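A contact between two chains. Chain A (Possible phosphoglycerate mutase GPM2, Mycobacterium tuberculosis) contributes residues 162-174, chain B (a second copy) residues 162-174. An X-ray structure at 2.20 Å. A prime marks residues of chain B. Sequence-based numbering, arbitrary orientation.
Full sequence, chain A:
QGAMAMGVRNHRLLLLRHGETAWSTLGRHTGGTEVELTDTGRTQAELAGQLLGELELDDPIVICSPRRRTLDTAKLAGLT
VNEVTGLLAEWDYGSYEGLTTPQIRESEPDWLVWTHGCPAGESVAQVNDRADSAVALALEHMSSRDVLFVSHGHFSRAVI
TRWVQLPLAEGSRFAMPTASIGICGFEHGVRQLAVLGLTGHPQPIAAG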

ATOM      1  N   ARG A 162      -2.531   3.102 -11.865  1.00 15.77           N
ATOM      2  CA  ARG A 162      -2.827   4.264 -12.693  1.00 17.20           C
ATOM      3  C   ARG A 162      -3.165   5.478 -11.843  1.00 18.17           C
ATOM      4  O   ARG A 162      -2.860   6.614 -12.222  1.00 18.51           O
ATOM      5  CB  ARG A 162      -3.973   3.943 -13.656  1.00 18.68           C
ATOM      6  CG  ARG A 162      -3.639   2.808 -14.630  1.00 19.48           C
ATOM      7  CD  ARG A 162      -2.361   3.118 -15.398  1.00 20.61           C
ATOM      8  NE  ARG A 162      -2.513   4.319 -16.218  1.00 22.61           N
ATOM      9  CZ  ARG A 162      -1.505   4.969 -16.786  1.00 23.06           C
ATOM     10  NH1 ARG A 162      -0.257   4.544 -16.619  1.00 24.38           N
ATOM     11  NH2 ARG A 162      -1.747   6.039 -17.530  1.00 25.52           N
ATOM     12  N   TRP A 163      -3.798   5.245 -10.698  1.00 16.54           N
ATOM     13  CA  TRP A 163      -4.128   6.349  -9.806  1.00 18.51           C
ATOM     14  C   TRP A 163      -2.834   7.081  -9.457  1.00 18.35           C
ATOM     15  O   TRP A 163      -2.788   8.316  -9.459  1.00 18.71           O
ATOM     16  CB  TRP A 163      -4.790   5.850  -8.514  1.00 18.95           C
ATOM     17  CG  TRP A 163      -5.062   6.960  -7.543  1.00 18.74           C
ATOM     18  CD1 TRP A 163      -4.266   7.358  -6.507  1.00 19.46           C
ATOM     19  CD2 TRP A 163      -6.186   7.855  -7.552  1.00 19.19           C
ATOM     20  NE1 TRP A 163      -4.823   8.444  -5.866  1.00 17.89           N
ATOM     21  CE2 TRP A 163      -5.999   8.772  -6.487  1.00 19.10           C
ATOM     22  CE3 TRP A 163      -7.331   7.976  -8.359  1.00 19.39           C
ATOM     23  CZ2 TRP A 163      -6.918   9.792  -6.204  1.00 17.38           C
ATOM     24  CZ3 TRP A 163      -8.245   8.993  -8.078  1.00 19.28           C
ATOM     25  CH2 TRP A 163      -8.028   9.888  -7.006  1.00 19.87           C
ATOM     26  N   VAL A 164      -1.789   6.302  -9.182  1.00 17.77           N
ATOM     27  CA  VAL A 164      -0.488   6.847  -8.825  1.00 19.51           C
ATOM     28  C   VAL A 164       0.385   7.182 -10.035  1.00 19.13           C
ATOM     29  O   VAL A 164       1.578   7.428  -9.900  1.00 19.41           O
ATOM     30  CB  VAL A 164       0.272   5.890  -7.874  1.00 19.68           C
ATOM     31  CG1 VAL A 164      -0.480   5.784  -6.560  1.00 19.99           C
ATOM     32  CG2 VAL A 164       0.432   4.525  -8.504  1.00 17.93           C
ATOM     33  N   GLN A 165      -0.232   7.182 -11.212  1.00 19.89           N
ATOM     34  CA  GLN A 165       0.413   7.537 -12.479  1.00 19.29           C
ATOM     35  C   GLN A 165       1.696   6.808 -12.850  1.00 19.73           C
ATOM     36  O   GLN A 165       2.674   7.418 -13.275  1.00 20.69           O
ATOM     37  CB  GLN A 165       0.621   9.053 -12.501  1.00 18.94           C
ATOM     38  CG  GLN A 165      -0.638   9.782 -12.046  1.00 22.42           C
ATOM     39  CD  GLN A 165      -0.513  11.287 -12.035  1.00 23.37           C
ATOM     40  OE1 GLN A 165      -0.733  11.943 -13.046  1.00 28.00           O
ATOM     41  NE2 GLN A 165      -0.162  11.846 -10.885  1.00 25.20           N
ATOM     42  N   LEU A 166       1.679   5.492 -12.701  1.00 20.07           N
ATOM     43  CA  LEU A 166       2.823   4.660 -13.045  1.00 21.34           C
ATOM     44  C   LEU A 166       2.434   3.793 -14.252  1.00 21.55           C
ATOM     45  O   LEU A 166       1.246   3.643 -14.551  1.00 21.74           O
ATOM     46  CB  LEU A 166       3.188   3.750 -11.862  1.00 19.90           C
ATOM     47  CG  LEU A 166       3.775   4.379 -10.594  1.00 19.92           C
ATOM     48  CD1 LEU A 166       3.749   3.366  -9.461  1.00 16.16           C
ATOM     49  CD2 LEU A 166       5.203   4.849 -10.862  1.00 16.50           C
ATOM     50  N   PRO A 167       3.430   3.238 -14.974  1.00 22.19           N
ATOM     51  CA  PRO A 167       3.124   2.384 -16.132  1.00 21.48           C
ATOM     52  C   PRO A 167       2.415   1.161 -15.558  1.00 21.09           C
ATOM     53  O   PRO A 167       2.710   0.738 -14.435  1.00 20.08           O
ATOM     54  CB  PRO A 167       4.502   2.034 -16.693  1.00 21.35           C
ATOM     55  CG  PRO A 167       5.365   3.178 -16.249  1.00 23.42           C
ATOM     56  CD  PRO A 167       4.882   3.443 -14.838  1.00 21.55           C
ATOM     57  N   LEU A 168       1.489   0.590 -16.314  1.00 20.92           N
ATOM     58  CA  LEU A 168       0.726  -0.554 -15.831  1.00 19.94           C
ATOM     59  C   LEU A 168       1.624  -1.715 -15.443  1.00 19.95           C
ATOM     60  O   LEU A 168       1.243  -2.573 -14.645  1.00 18.62           O
ATOM     61  CB  LEU A 168      -0.279  -1.003 -16.893  1.00 19.49           C
ATOM     62  CG  LEU A 168      -1.702  -1.297 -16.414  1.00 17.68           C
ATOM     63  CD1 LEU A 168      -2.278  -2.424 -17.264  1.00 16.91           C
ATOM     64  CD2 LEU A 168      -1.695  -1.687 -14.958  1.00 16.05           C
ATOM     65  N   ALA A 169       2.817  -1.749 -16.021  1.00 20.07           N
ATOM     66  CA  ALA A 169       3.771  -2.811 -15.713  1.00 21.11           C
ATOM     67  C   ALA A 169       4.018  -2.925 -14.215  1.00 20.40           C
ATOM     68  O   ALA A 169       4.366  -3.996 -13.728  1.00 22.26           O
ATOM     69  CB  ALA A 169       5.094  -2.544 -16.427  1.00 19.99           C
ATOM     70  N   GLU A 170       3.837  -1.816 -13.497  1.00 20.34           N
ATOM     71  CA  GLU A 170       4.071  -1.764 -12.053  1.00 19.03           C
ATOM     72  C   GLU A 170       2.971  -2.416 -11.201  1.00 18.95           C
ATOM     73  O   GLU A 170       3.091  -2.469  -9.973  1.00 18.43           O
ATOM     74  CB  GLU A 170       4.266  -0.306 -11.591  1.00 18.97           C
ATOM     75  CG  GLU A 170       5.386   0.480 -12.268  1.00 19.37           C
ATOM     76  CD  GLU A 170       6.744  -0.205 -12.193  1.00 20.82           C
ATOM     77  OE1 GLU A 170       6.964  -1.044 -11.298  1.00 23.07           O
ATOM     78  OE2 GLU A 170       7.613   0.115 -13.025  1.00 21.50           O
ATOM     79  N   GLY A 171       1.902  -2.901 -11.838  1.00 17.14           N
ATOM     80  CA  GLY A 171       0.840  -3.544 -11.084  1.00 14.98           C
ATOM     81  C   GLY A 171       1.340  -4.758 -10.303  1.00 15.57           C
ATOM     82  O   GLY A 171       0.692  -5.231  -9.363  1.00 15.50           O
ATOM     83  N   SER A 172       2.505  -5.264 -10.698  1.00 14.91           N
ATOM     84  CA  SER A 172       3.128  -6.423 -10.065  1.00 14.21           C
ATOM     85  C   SER A 172       3.667  -6.088  -8.677  1.00 12.46           C
ATOM     86  O   SER A 172       3.898  -6.974  -7.864  1.00 12.80           O
ATOM     87  CB  SER A 172       4.286  -6.926 -10.938  1.00 16.39           C
ATOM     88  OG  SER A 172       5.310  -5.933 -11.060  1.00 15.53           O
ATOM     89  N   ARG A 173       3.856  -4.795  -8.419  1.00 14.00           N
ATOM     90  CA  ARG A 173       4.402  -4.310  -7.150  1.00 14.13           C
ATOM     91  C   ARG A 173       3.390  -4.085  -6.026  1.00 15.21           C
ATOM     92  O   ARG A 173       3.774  -3.662  -4.932  1.00 17.82           O
ATOM     93  CB  ARG A 173       5.161  -3.009  -7.399  1.00 13.19           C
ATOM     94  CG  ARG A 173       6.176  -3.099  -8.527  1.00 15.81           C
ATOM     95  CD  ARG A 173       7.251  -4.139  -8.213  1.00 17.35           C
ATOM     96  NE  ARG A 173       8.309  -4.164  -9.227  1.00 20.49           N
ATOM     97  CZ  ARG A 173       9.506  -4.707  -9.037  1.00 21.31           C
ATOM     98  NH1 ARG A 173       9.794  -5.272  -7.868  1.00 23.47           N
ATOM     99  NH2 ARG A 173      10.417  -4.679 -10.003  1.00 20.65           N
ATOM    100  N   PHE A 174       2.114  -4.369  -6.278  1.00 13.46           N
ATOM    101  CA  PHE A 174       1.084  -4.164  -5.270  1.00 14.01           C
ATOM    102  C   PHE A 174       0.207  -5.391  -5.065  1.00 15.00           C
ATOM    103  O   PHE A 174      -0.375  -5.900  -6.019  1.00 13.99           O
ATOM    104  CB  PHE A 174       0.182  -2.990  -5.661  1.00 14.82           C
ATOM    105  CG  PHE A 174       0.932  -1.747  -6.050  1.00 17.16           C
ATOM    106  CD1 PHE A 174       1.038  -1.368  -7.393  1.00 16.94           C
ATOM    107  CD2 PHE A 174       1.550  -0.967  -5.082  1.00 18.50           C
ATOM    108  CE1 PHE A 174       1.749  -0.228  -7.772  1.00 16.53           C
ATOM    109  CE2 PHE A 174       2.271   0.183  -5.443  1.00 21.28           C
ATOM    110  CZ  PHE A 174       2.371   0.554  -6.797  1.00 19.99           C
TER
ATOM    111  N   ARG B 162      12.026   1.705  -2.863  1.00 18.00           N
ATOM    112  CA  ARG B 162      13.171   0.974  -3.391  1.00 19.74           C
ATOM    113  C   ARG B 162      12.926  -0.530  -3.355  1.00 19.98           C
ATOM    114  O   ARG B 162      13.422  -1.269  -4.211  1.00 21.47           O
ATOM    115  CB  ARG B 162      14.429   1.337  -2.602  1.00 19.77           C
ATOM    116  CG  ARG B 162      14.783   2.811  -2.707  1.00 20.66           C
ATOM    117  CD  ARG B 162      14.948   3.220  -4.162  1.00 20.01           C
ATOM    118  NE  ARG B 162      16.048   2.492  -4.794  1.00 20.29           N
ATOM    119  CZ  ARG B 162      16.286   2.470  -6.103  1.00 19.89           C
ATOM    120  NH1 ARG B 162      15.499   3.130  -6.947  1.00 19.24           N
ATOM    121  NH2 ARG B 162      17.325   1.793  -6.569  1.00 22.30           N
ATOM    122  N   TRP B 163      12.166  -0.991  -2.369  1.00 19.37           N
ATOM    123  CA  TRP B 163      11.865  -2.412  -2.293  1.00 20.45           C
ATOM    124  C   TRP B 163      11.189  -2.816  -3.597  1.00 20.68           C
ATOM    125  O   TRP B 163      11.501  -3.855  -4.174  1.00 21.07           O
ATOM    126  CB  TRP B 163      10.931  -2.713  -1.116  1.00 18.52           C
ATOM    127  CG  TRP B 163      10.517  -4.152  -1.047  1.00 18.22           C
ATOM    128  CD1 TRP B 163       9.376  -4.706  -1.559  1.00 19.14           C
ATOM    129  CD2 TRP B 163      11.268  -5.237  -0.479  1.00 18.88           C
ATOM    130  NE1 TRP B 163       9.367  -6.069  -1.344  1.00 16.74           N
ATOM    131  CE2 TRP B 163      10.517  -6.421  -0.687  1.00 18.58           C
ATOM    132  CE3 TRP B 163      12.503  -5.325   0.181  1.00 16.71           C
ATOM    133  CZ2 TRP B 163      10.964  -7.679  -0.261  1.00 16.84           C
ATOM    134  CZ3 TRP B 163      12.948  -6.577   0.605  1.00 17.38           C
ATOM    135  CH2 TRP B 163      12.178  -7.736   0.381  1.00 18.04           C
ATOM    136  N   VAL B 164      10.270  -1.967  -4.056  1.00 21.06           N
ATOM    137  CA  VAL B 164       9.524  -2.211  -5.285  1.00 21.24           C
ATOM    138  C   VAL B 164      10.247  -1.732  -6.555  1.00 22.44           C
ATOM    139  O   VAL B 164       9.660  -1.653  -7.638  1.00 20.83           O
ATOM    140  CB  VAL B 164       8.107  -1.591  -5.201  1.00 19.61           C
ATOM    141  CG1 VAL B 164       7.335  -2.263  -4.080  1.00 17.61           C
ATOM    142  CG2 VAL B 164       8.189  -0.100  -4.969  1.00 18.45           C
ATOM    143  N   GLN B 165      11.529  -1.419  -6.390  1.00 22.59           N
ATOM    144  CA  GLN B 165      12.420  -1.008  -7.475  1.00 23.29           C
ATOM    145  C   GLN B 165      11.961   0.130  -8.376  1.00 23.41           C
ATOM    146  O   GLN B 165      12.058   0.056  -9.603  1.00 23.93           O
ATOM    147  CB  GLN B 165      12.776  -2.251  -8.301  1.00 23.61           C
ATOM    148  CG  GLN B 165      13.096  -3.447  -7.390  1.00 26.08           C
ATOM    149  CD  GLN B 165      13.469  -4.720  -8.134  1.00 27.66           C
ATOM    150  OE1 GLN B 165      14.616  -4.903  -8.540  1.00 27.91           O
ATOM    151  NE2 GLN B 165      12.497  -5.605  -8.310  1.00 26.76           N
ATOM    152  N   LEU B 166      11.484   1.200  -7.752  1.00 22.96           N
ATOM    153  CA  LEU B 166      11.032   2.384  -8.479  1.00 23.07           C
ATOM    154  C   LEU B 166      12.001   3.524  -8.151  1.00 23.69           C
ATOM    155  O   LEU B 166      12.761   3.427  -7.186  1.00 23.63           O
ATOM    156  CB  LEU B 166       9.619   2.781  -8.030  1.00 19.75           C
ATOM    157  CG  LEU B 166       8.455   1.849  -8.376  1.00 20.43           C
ATOM    158  CD1 LEU B 166       7.228   2.272  -7.579  1.00 20.30           C
ATOM    159  CD2 LEU B 166       8.173   1.892  -9.880  1.00 19.20           C
ATOM    160  N   PRO B 167      12.003   4.599  -8.963  1.00 24.01           N
ATOM    161  CA  PRO B 167      12.890   5.743  -8.714  1.00 25.41           C
ATOM    162  C   PRO B 167      12.405   6.357  -7.406  1.00 25.65           C
ATOM    163  O   PRO B 167      11.206   6.379  -7.143  1.00 24.75           O
ATOM    164  CB  PRO B 167      12.614   6.676  -9.898  1.00 24.68           C
ATOM    165  CG  PRO B 167      12.138   5.749 -10.979  1.00 25.78           C
ATOM    166  CD  PRO B 167      11.246   4.793 -10.214  1.00 24.44           C
ATOM    167  N   LEU B 168      13.325   6.858  -6.591  1.00 25.05           N
ATOM    168  CA  LEU B 168      12.939   7.437  -5.311  1.00 24.09           C
ATOM    169  C   LEU B 168      11.889   8.527  -5.459  1.00 22.93           C
ATOM    170  O   LEU B 168      11.168   8.827  -4.522  1.00 24.11           O
ATOM    171  CB  LEU B 168      14.164   8.012  -4.588  1.00 24.68           C
ATOM    172  CG  LEU B 168      14.323   7.654  -3.104  1.00 23.28           C
ATOM    173  CD1 LEU B 168      15.059   8.790  -2.393  1.00 24.54           C
ATOM    174  CD2 LEU B 168      12.970   7.426  -2.465  1.00 23.15           C
ATOM    175  N   ALA B 169      11.815   9.129  -6.635  1.00 22.70           N
ATOM    176  CA  ALA B 169      10.848  10.191  -6.873  1.00 21.43           C
ATOM    177  C   ALA B 169       9.426   9.722  -6.564  1.00 21.68           C
ATOM    178  O   ALA B 169       8.556  10.528  -6.214  1.00 21.73           O
ATOM    179  CB  ALA B 169      10.938  10.649  -8.324  1.00 21.28           C
ATOM    180  N   GLU B 170       9.200   8.416  -6.684  1.00 20.66           N
ATOM    181  CA  GLU B 170       7.879   7.832  -6.450  1.00 21.42           C
ATOM    182  C   GLU B 170       7.479   7.721  -4.971  1.00 21.75           C
ATOM    183  O   GLU B 170       6.363   7.273  -4.660  1.00 22.16           O
ATOM    184  CB  GLU B 170       7.788   6.442  -7.095  1.00 21.03           C
ATOM    185  CG  GLU B 170       8.083   6.373  -8.599  1.00 22.32           C
ATOM    186  CD  GLU B 170       7.224   7.305  -9.442  1.00 24.50           C
ATOM    187  OE1 GLU B 170       6.137   7.727  -8.997  1.00 26.33           O
ATOM    188  OE2 GLU B 170       7.635   7.607 -10.580  1.00 30.02           O
ATOM    189  N   GLY B 171       8.375   8.118  -4.065  1.00 19.83           N
ATOM    190  CA  GLY B 171       8.054   8.061  -2.649  1.00 18.79           C
ATOM    191  C   GLY B 171       6.835   8.906  -2.331  1.00 18.87           C
ATOM    192  O   GLY B 171       6.170   8.703  -1.315  1.00 20.50           O
ATOM    193  N   SER B 172       6.539   9.865  -3.205  1.00 18.11           N
ATOM    194  CA  SER B 172       5.383  10.745  -3.034  1.00 17.68           C
ATOM    195  C   SER B 172       4.040  10.021  -3.190  1.00 18.07           C
ATOM    196  O   SER B 172       2.997  10.519  -2.745  1.00 17.15           O
ATOM    197  CB  SER B 172       5.435  11.880  -4.064  1.00 18.52           C
ATOM    198  OG  SER B 172       5.326  11.381  -5.385  1.00 16.59           O
ATOM    199  N   ARG B 173       4.077   8.846  -3.816  1.00 18.18           N
ATOM    200  CA  ARG B 173       2.870   8.068  -4.097  1.00 17.85           C
ATOM    201  C   ARG B 173       2.423   7.124  -2.984  1.00 18.47           C
ATOM    202  O   ARG B 173       1.429   6.409  -3.147  1.00 17.95           O
ATOM    203  CB  ARG B 173       3.084   7.246  -5.380  1.00 18.66           C
ATOM    204  CG  ARG B 173       3.555   8.058  -6.588  1.00 17.09           C
ATOM    205  CD  ARG B 173       2.519   9.108  -6.950  1.00 17.94           C
ATOM    206  NE  ARG B 173       2.908   9.888  -8.122  1.00 16.13           N
ATOM    207  CZ  ARG B 173       2.062  10.616  -8.840  1.00 18.92           C
ATOM    208  NH1 ARG B 173       0.780  10.662  -8.508  1.00 18.15           N
ATOM    209  NH2 ARG B 173       2.494  11.301  -9.889  1.00 18.17           N
ATOM    210  N   PHE B 174       3.156   7.106  -1.871  1.00 17.39           N
ATOM    211  CA  PHE B 174       2.824   6.221  -0.758  1.00 17.50           C
ATOM    212  C   PHE B 174       2.705   6.953   0.575  1.00 16.96           C
ATOM    213  O   PHE B 174       3.636   7.639   0.998  1.00 13.89           O
ATOM    214  CB  PHE B 174       3.882   5.110  -0.623  1.00 17.98           C
ATOM    215  CG  PHE B 174       4.199   4.410  -1.919  1.00 20.19           C
ATOM    216  CD1 PHE B 174       5.393   4.669  -2.590  1.00 20.77           C
ATOM    217  CD2 PHE B 174       3.291   3.521  -2.487  1.00 22.22           C
ATOM    218  CE1 PHE B 174       5.684   4.059  -3.811  1.00 20.27           C
ATOM    219  CE2 PHE B 174       3.567   2.903  -3.708  1.00 23.72           C
ATOM    220  CZ  PHE B 174       4.768   3.172  -4.373  1.00 22.00           C
TER
HETATM  221  O   HOH W   1       9.665  -1.662 -10.240  1.00 19.65           O

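No clear direct hydrogen bond joins these two stretches, although each sends a charged arginine across the contact and together they bury 612 Å². The arrangement is nearly symmetric: the CA atoms of Val164 and Arg173′ lie 5.9 Å apart, those of Arg173 and Val164′ 5.8 Å.

Arg173 is the most heavily covered residue on its side, with 95 Å² under the other stretch. Its CA-to-CB bond points toward chain B, and chi1 and chi2 in m followed by chi3 in t carry the guanidinium over the turn that follows the helix there. Val164′ O lies over one face of this group. The 3.3 Å between Val164′ O and Arg173 NE would suit a hydrogen bond, but the angle is poor, as expected for an oxygen above the guanidinium plane. Gln165′ CB lies over the same face. Arg173′ repeats the arrangement against Val164 and Gln165.

Water 1 supplies a polar link, donating to Glu170 OE1 at 3.0 Å and to Val164′ O at 2.6 Å, though more acceptors are in reach than it has protons. Glu170 OE1 also forms a long salt bridge with Arg173 NE, at 4.0 Å, within its own chain.

The rest of the contact is largely apolar. Leu166 CD1 meets Leu166′ CD1 at 4.1 Å, and Phe174 CE2 meets Phe174′ CE2 at 3.5 Å. Both residues are buried in both chains, where uncharged hydrocarbon side chains can pack without leaving a polar group unsatisfied. Each of these phenylalanine atoms lies near the plane of the opposing ring, at its edge, so the rings meet edge to edge rather than stacking. Val164 CB and Arg173′ CB approach to 4.0 Å, so the buried valine packs against the aliphatic base of the arginine. Leu166 also packs against acidic Glu170′, with CD2 of the leucine 3.5 Å from CD of the glutamate.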